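Local atomic coordinates of Exo-poly-alpha-D-galacturonosidase (Thermotoga maritima, PDB entry 3JUR), a protein that probably hydrolyses polygalacturonan, the pectin backbone, as a heat-active exopolygalacturonase of glycoside hydrolase family 28. Residues Arg357-Pro371 with Arg391-Ile403. Residues are numbered along the deposited sequence; the frame is centred on the assembly and turned at random.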
loop_
_atom_site.group_PDB
_atom_site.type_symbol
_atom_site.label_atom_id
_atom_site.label_comp_id
_atom_site.label_asym_id
_atom_site.label_seq_id
_atom_site.Cartn_x
_atom_site.Cartn_y
_atom_site.Cartn_z
ATOM N N ARG D 357 2.469 5.072 -22.680
ATOM C CA ARG D 357 3.600 4.777 -23.535
ATOM C C ARG D 357 4.122 6.039 -24.207
ATOM O O ARG D 357 3.375 6.738 -24.890
ATOM C CB ARG D 357 3.211 3.750 -24.612
ATOM C CG ARG D 357 4.347 3.399 -25.577
ATOM C CD ARG D 357 5.269 2.386 -24.945
ATOM N NE ARG D 357 6.454 2.070 -25.742
ATOM C CZ ARG D 357 6.508 1.181 -26.731
ATOM N NH1 ARG D 357 7.655 0.976 -27.362
ATOM N NH2 ARG D 357 5.430 0.505 -27.105
ATOM N N ILE D 358 5.405 6.321 -24.016
ATOM C CA ILE D 358 6.070 7.381 -24.776
ATOM C C ILE D 358 7.317 6.787 -25.405
ATOM O O ILE D 358 8.199 6.278 -24.701
ATOM C CB ILE D 358 6.411 8.622 -23.918
ATOM C CG1 ILE D 358 5.154 9.143 -23.213
ATOM C CG2 ILE D 358 7.046 9.728 -24.795
ATOM C CD1 ILE D 358 5.400 10.329 -22.291
ATOM N N ASN D 359 7.362 6.821 -26.732
ATOM C CA ASN D 359 8.411 6.143 -27.496
ATOM C C ASN D 359 9.038 7.062 -28.544
ATOM O O ASN D 359 8.339 7.555 -29.451
ATOM C CB ASN D 359 7.834 4.886 -28.162
ATOM C CG ASN D 359 8.890 4.056 -28.873
ATOM O OD1 ASN D 359 10.096 4.244 -28.674
ATOM N ND2 ASN D 359 8.439 3.129 -29.714
ATOM N N LEU D 360 10.345 7.300 -28.413
ATOM C CA LEU D 360 11.055 8.134 -29.385
ATOM C C LEU D 360 11.891 7.299 -30.353
ATOM O O LEU D 360 12.758 7.833 -31.047
ATOM C CB LEU D 360 11.911 9.207 -28.698
ATOM C CG LEU D 360 11.242 10.521 -28.293
ATOM C CD1 LEU D 360 10.188 10.328 -27.199
ATOM C CD2 LEU D 360 12.304 11.532 -27.861
ATOM N N ARG D 361 11.605 5.998 -30.402
ATOM C CA ARG D 361 12.304 5.062 -31.288
ATOM C C ARG D 361 11.341 4.337 -32.229
ATOM O O ARG D 361 11.573 3.184 -32.588
ATOM C CB ARG D 361 13.079 4.026 -30.475
ATOM C CG ARG D 361 14.210 4.589 -29.654
ATOM C CD ARG D 361 14.506 3.666 -28.502
ATOM N NE ARG D 361 14.959 4.411 -27.332
ATOM C CZ ARG D 361 15.288 3.861 -26.167
ATOM N NH1 ARG D 361 15.214 2.543 -26.004
ATOM N NH2 ARG D 361 15.697 4.634 -25.166
ATOM N N TYR D 362 10.271 5.018 -32.620
ATOM C CA TYR D 362 9.244 4.446 -33.484
ATOM C C TYR D 362 9.801 3.871 -34.792
ATOM O O TYR D 362 10.558 4.547 -35.497
ATOM C CB TYR D 362 8.182 5.496 -33.791
ATOM C CG TYR D 362 7.010 4.938 -34.544
ATOM C CD1 TYR D 362 6.050 4.161 -33.893
ATOM C CD2 TYR D 362 6.863 5.169 -35.911
ATOM C CE1 TYR D 362 4.977 3.632 -34.579
ATOM C CE2 TYR D 362 5.780 4.648 -36.606
ATOM C CZ TYR D 362 4.842 3.886 -35.929
ATOM O OH TYR D 362 3.766 3.367 -36.601
ATOM N N ASP D 363 9.405 2.633 -35.100
ATOM C CA ASP D 363 9.885 1.859 -36.276
ATOM C C ASP D 363 11.405 1.628 -36.310
ATOM O O ASP D 363 11.944 1.193 -37.330
ATOM C CB ASP D 363 9.426 2.481 -37.613
ATOM C CG ASP D 363 7.973 2.154 -37.968
ATOM O OD1 ASP D 363 7.308 1.399 -37.232
ATOM O OD2 ASP D 363 7.491 2.661 -39.003
ATOM N N ASN D 364 12.081 1.903 -35.195
ATOM C CA ASN D 364 13.549 1.797 -35.095
ATOM C C ASN D 364 14.287 2.552 -36.205
ATOM O O ASN D 364 15.294 2.082 -36.728
ATOM C CB ASN D 364 14.003 0.331 -35.035
ATOM C CG ASN D 364 13.531 -0.368 -33.776
ATOM O OD1 ASN D 364 14.264 -0.457 -32.787
ATOM N ND2 ASN D 364 12.294 -0.852 -33.796
ATOM N N GLU D 365 13.769 3.728 -36.543
ATOM C CA GLU D 365 14.308 4.546 -37.614
ATOM C C GLU D 365 14.910 5.818 -37.054
ATOM O O GLU D 365 14.362 6.411 -36.118
ATOM C CB GLU D 365 13.217 4.889 -38.624
ATOM C CG GLU D 365 12.805 3.714 -39.485
ATOM C CD GLU D 365 11.721 4.064 -40.482
ATOM O OE1 GLU D 365 11.557 3.302 -41.459
ATOM O OE2 GLU D 365 11.036 5.095 -40.291
ATOM N N GLU D 366 16.029 6.231 -37.644
ATOM C CA GLU D 366 16.807 7.366 -37.155
ATOM C C GLU D 366 17.125 8.380 -38.246
ATOM O O GLU D 366 17.169 8.042 -39.429
ATOM C CB GLU D 366 18.112 6.881 -36.523
ATOM C CG GLU D 366 17.935 6.104 -35.226
ATOM C CD GLU D 366 19.244 5.913 -34.487
ATOM O OE1 GLU D 366 20.203 5.390 -35.097
ATOM O OE2 GLU D 366 19.314 6.286 -33.298
ATOM N N GLY D 367 17.355 9.621 -37.831
ATOM C CA GLY D 367 17.712 10.700 -38.748
ATOM C C GLY D 367 18.298 11.896 -38.023
ATOM O O GLY D 367 18.824 11.767 -36.913
ATOM N N GLU D 368 18.179 13.064 -38.644
ATOM C CA GLU D 368 18.826 14.283 -38.158
ATOM C C GLU D 368 17.859 15.280 -37.528
ATOM O O GLU D 368 18.230 16.429 -37.280
ATOM C CB GLU D 368 19.589 14.965 -39.303
ATOM C CG GLU D 368 21.013 14.459 -39.504
ATOM C CD GLU D 368 21.091 13.097 -40.185
ATOM O OE1 GLU D 368 20.050 12.593 -40.673
ATOM O OE2 GLU D 368 22.208 12.533 -40.238
ATOM N N TYR D 369 16.630 14.841 -37.268
ATOM C CA TYR D 369 15.582 15.738 -36.772
ATOM C C TYR D 369 14.996 15.265 -35.443
ATOM O O TYR D 369 13.972 14.581 -35.404
ATOM C CB TYR D 369 14.499 15.936 -37.840
ATOM C CG TYR D 369 15.056 16.358 -39.185
ATOM C CD1 TYR D 369 15.271 17.703 -39.486
ATOM C CD2 TYR D 369 15.390 15.405 -40.151
ATOM C CE1 TYR D 369 15.806 18.090 -40.730
ATOM C CE2 TYR D 369 15.913 15.777 -41.381
ATOM C CZ TYR D 369 16.120 17.116 -41.667
ATOM O OH TYR D 369 16.639 17.468 -42.891
ATOM N N LEU D 370 15.668 15.641 -34.354
ATOM C CA LEU D 370 15.299 15.212 -33.008
ATOM C C LEU D 370 13.978 15.855 -32.569
ATOM O O LEU D 370 13.847 17.077 -32.594
ATOM C CB LEU D 370 16.427 15.519 -32.008
ATOM C CG LEU D 370 17.783 14.816 -32.191
ATOM C CD1 LEU D 370 18.904 15.554 -31.455
ATOM C CD2 LEU D 370 17.730 13.342 -31.773
ATOM N N PRO D 371 12.984 15.030 -32.197
ATOM C CA PRO D 371 11.676 15.563 -31.798
ATOM C C PRO D 371 11.676 16.128 -30.378
ATOM O O PRO D 371 12.334 15.583 -29.486
ATOM C CB PRO D 371 10.754 14.345 -31.892
ATOM C CG PRO D 371 11.642 13.171 -31.723
ATOM C CD PRO D 371 13.007 13.552 -32.204
ATOM N N ARG D 391 5.820 3.242 -19.522
ATOM C CA ARG D 391 6.975 2.920 -20.341
ATOM C C ARG D 391 7.364 4.163 -21.143
ATOM O O ARG D 391 6.640 4.574 -22.056
ATOM C CB ARG D 391 6.646 1.745 -21.262
ATOM C CG ARG D 391 7.830 1.200 -22.055
ATOM C CD ARG D 391 7.371 0.089 -22.986
ATOM N NE ARG D 391 8.472 -0.446 -23.775
ATOM C CZ ARG D 391 8.379 -1.473 -24.620
ATOM N NH1 ARG D 391 7.220 -2.096 -24.822
ATOM N NH2 ARG D 391 9.459 -1.873 -25.276
ATOM N N ILE D 392 8.488 4.781 -20.768
ATOM C CA ILE D 392 8.912 6.051 -21.372
ATOM C C ILE D 392 10.343 5.926 -21.871
ATOM O O ILE D 392 11.264 5.690 -21.091
ATOM C CB ILE D 392 8.768 7.256 -20.387
ATOM C CG1 ILE D 392 7.294 7.478 -20.038
ATOM C CG2 ILE D 392 9.402 8.546 -20.985
ATOM C CD1 ILE D 392 7.060 8.380 -18.826
ATOM N N GLU D 393 10.517 6.049 -23.182
ATOM C CA GLU D 393 11.838 5.889 -23.782
ATOM C C GLU D 393 12.217 7.047 -24.706
ATOM O O GLU D 393 11.648 7.222 -25.800
ATOM C CB GLU D 393 11.944 4.527 -24.482
ATOM C CG GLU D 393 11.907 3.371 -23.483
ATOM C CD GLU D 393 11.630 2.011 -24.110
ATOM O OE1 GLU D 393 12.564 1.175 -24.122
ATOM O OE2 GLU D 393 10.493 1.770 -24.575
ATOM N N GLY D 394 13.164 7.847 -24.234
ATOM C CA GLY D 394 13.732 8.943 -25.014
ATOM C C GLY D 394 15.026 8.530 -25.697
ATOM O O GLY D 394 15.304 7.342 -25.863
ATOM N N LEU D 395 15.816 9.518 -26.097
ATOM C CA LEU D 395 17.125 9.265 -26.713
ATOM C C LEU D 395 18.232 9.894 -25.874
ATOM O O LEU D 395 17.985 10.851 -25.147
ATOM C CB LEU D 395 17.154 9.796 -28.156
ATOM C CG LEU D 395 15.977 9.379 -29.052
ATOM C CD1 LEU D 395 15.866 10.276 -30.285
ATOM C CD2 LEU D 395 16.071 7.905 -29.443
ATOM N N GLU D 396 19.441 9.342 -25.969
ATOM C CA GLU D 396 20.612 9.844 -25.240
ATOM C C GLU D 396 20.852 11.358 -25.432
ATOM O O GLU D 396 21.190 12.068 -24.481
ATOM C CB GLU D 396 21.859 9.023 -25.622
ATOM C CG GLU D 396 23.159 9.519 -25.015
ATOM C CD GLU D 396 24.204 8.422 -24.809
ATOM O OE1 GLU D 396 24.095 7.329 -25.428
ATOM O OE2 GLU D 396 25.145 8.663 -24.017
ATOM N N ASN D 397 20.661 11.839 -26.657
ATOM C CA ASN D 397 20.749 13.267 -26.969
ATOM C C ASN D 397 19.382 13.989 -27.050
ATOM O O ASN D 397 19.285 15.087 -27.604
ATOM C CB ASN D 397 21.523 13.453 -28.284
ATOM C CG ASN D 397 20.875 12.727 -29.458
ATOM O OD1 ASN D 397 19.878 12.004 -29.301
ATOM N ND2 ASN D 397 21.438 12.916 -30.640
ATOM N N ASP D 398 18.336 13.377 -26.502
ATOM C CA ASP D 398 16.984 13.933 -26.572
ATOM C C ASP D 398 16.089 13.264 -25.519
ATOM O O ASP D 398 15.301 12.375 -25.827
ATOM C CB ASP D 398 16.413 13.759 -27.994
ATOM C CG ASP D 398 15.104 14.501 -28.213
ATOM O OD1 ASP D 398 14.704 15.340 -27.373
ATOM O OD2 ASP D 398 14.463 14.235 -29.252
ATOM N N TYR D 399 16.243 13.681 -24.268
ATOM C CA TYR D 399 15.415 13.180 -23.180
ATOM C C TYR D 399 13.948 13.553 -23.369
ATOM O O TYR D 399 13.645 14.638 -23.864
ATOM C CB TYR D 399 15.883 13.775 -21.852
ATOM C CG TYR D 399 16.936 12.980 -21.101
ATOM C CD1 TYR D 399 18.104 12.541 -21.731
ATOM C CD2 TYR D 399 16.784 12.712 -19.746
ATOM C CE1 TYR D 399 19.084 11.832 -21.025
ATOM C CE2 TYR D 399 17.760 12.004 -19.033
ATOM C CZ TYR D 399 18.896 11.570 -19.679
ATOM O OH TYR D 399 19.844 10.871 -18.980
ATOM N N VAL D 400 13.055 12.649 -22.965
ATOM C CA VAL D 400 11.655 12.986 -22.704
ATOM C C VAL D 400 11.625 13.853 -21.426
ATOM O O VAL D 400 12.203 13.480 -20.393
ATOM C CB VAL D 400 10.797 11.710 -22.534
ATOM C CG1 VAL D 400 9.329 12.052 -22.290
ATOM C CG2 VAL D 400 10.889 10.833 -23.771
ATOM N N LYS D 401 10.997 15.023 -21.509
ATOM C CA LYS D 401 11.058 15.995 -20.415
ATOM C C LYS D 401 9.689 16.310 -19.842
ATOM O O LYS D 401 8.677 16.273 -20.558
ATOM C CB LYS D 401 11.718 17.300 -20.882
ATOM C CG LYS D 401 13.182 17.169 -21.287
ATOM C CD LYS D 401 13.581 18.319 -22.209
ATOM C CE LYS D 401 15.042 18.233 -22.676
ATOM N NZ LYS D 401 15.249 17.244 -23.781
ATOM N N ASP D 402 9.671 16.637 -18.547
ATOM C CA ASP D 402 8.485 17.201 -17.887
ATOM C C ASP D 402 7.227 16.335 -18.044
ATOM O O ASP D 402 6.177 16.798 -18.499
ATOM C CB ASP D 402 8.242 18.640 -18.392
ATOM C CG ASP D 402 7.238 19.407 -17.541
ATOM O OD1 ASP D 402 7.201 19.208 -16.299
ATOM O OD2 ASP D 402 6.484 20.224 -18.122
ATOM N N ILE D 403 7.343 15.067 -17.668
ATOM C CA ILE D 403 6.197 14.179 -17.625
ATOM C C ILE D 403 5.734 14.110 -16.180
ATOM O O ILE D 403 6.526 13.785 -15.284
ATOM C CB ILE D 403 6.514 12.743 -18.153
ATOM C CG1 ILE D 403 7.264 12.782 -19.494
ATOM C CG2 ILE D 403 5.230 11.910 -18.248
ATOM C CD1 ILE D 403 6.527 13.489 -20.659
HETATM O O HOH W 1 8.567 3.320 -25.131
HETATM O O HOH W 2 10.511 2.043 -27.225
#
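Arg357-Asn359 and Arg391-Glu393 pair as parallel strands, axes 4.8 Å apart and inclined by 15°, through the backbone bonds Ile358 N to Arg391 O, Glu393 N to Ile358 O and Leu360 N to Glu393 O. On the face bearing both arginines, their guanidinium groups stack almost flat, planes 7° apart and centres separated by 3.9 Å. Arg391 runs extended from CG to NE, whereas Arg357 bends at chi2 (81°), which lays its NE 3.5 Å from Arg391 CD. Charge is probably offset by Glu393, whose OE2 receives Arg391 NE at 3.1 Å from above the carboxylate plane, and by Glu354, salt-bridged to Arg391 NH1; a water in the Arg357 plane links Arg357 NH1 to that same OE2. Arg361 grips Gly394 O side-on with NE and NH2, the latter at 2.8 Å, the oxygen lying near the guanidinium plane, while Glu393 CB covers one face and Glu420 pairs with NH2. A leucine in its place would probably leave Gly394 O without both donors and Glu420 without its salt-bridge partner. On the opposite face, which Ile358 shares with Ile392, Ile358 CD1 meets Ile403 CD1 tip to tip at 3.7 Å; just beyond the strand, Leu360 CD1 lies 3.5 Å from Val400 CG2. Farther along, Leu370 CB lies 3.6 Å from Asp398 OD2. These contacts join successive coils of the right-handed parallel beta-helix characteristic of family 28: strand 357-359 lies between 327-329 and 388-393, strand 415-419 follows, and the buried side chains of Ile358 and Leu360 touch Val373 of strand 372-379.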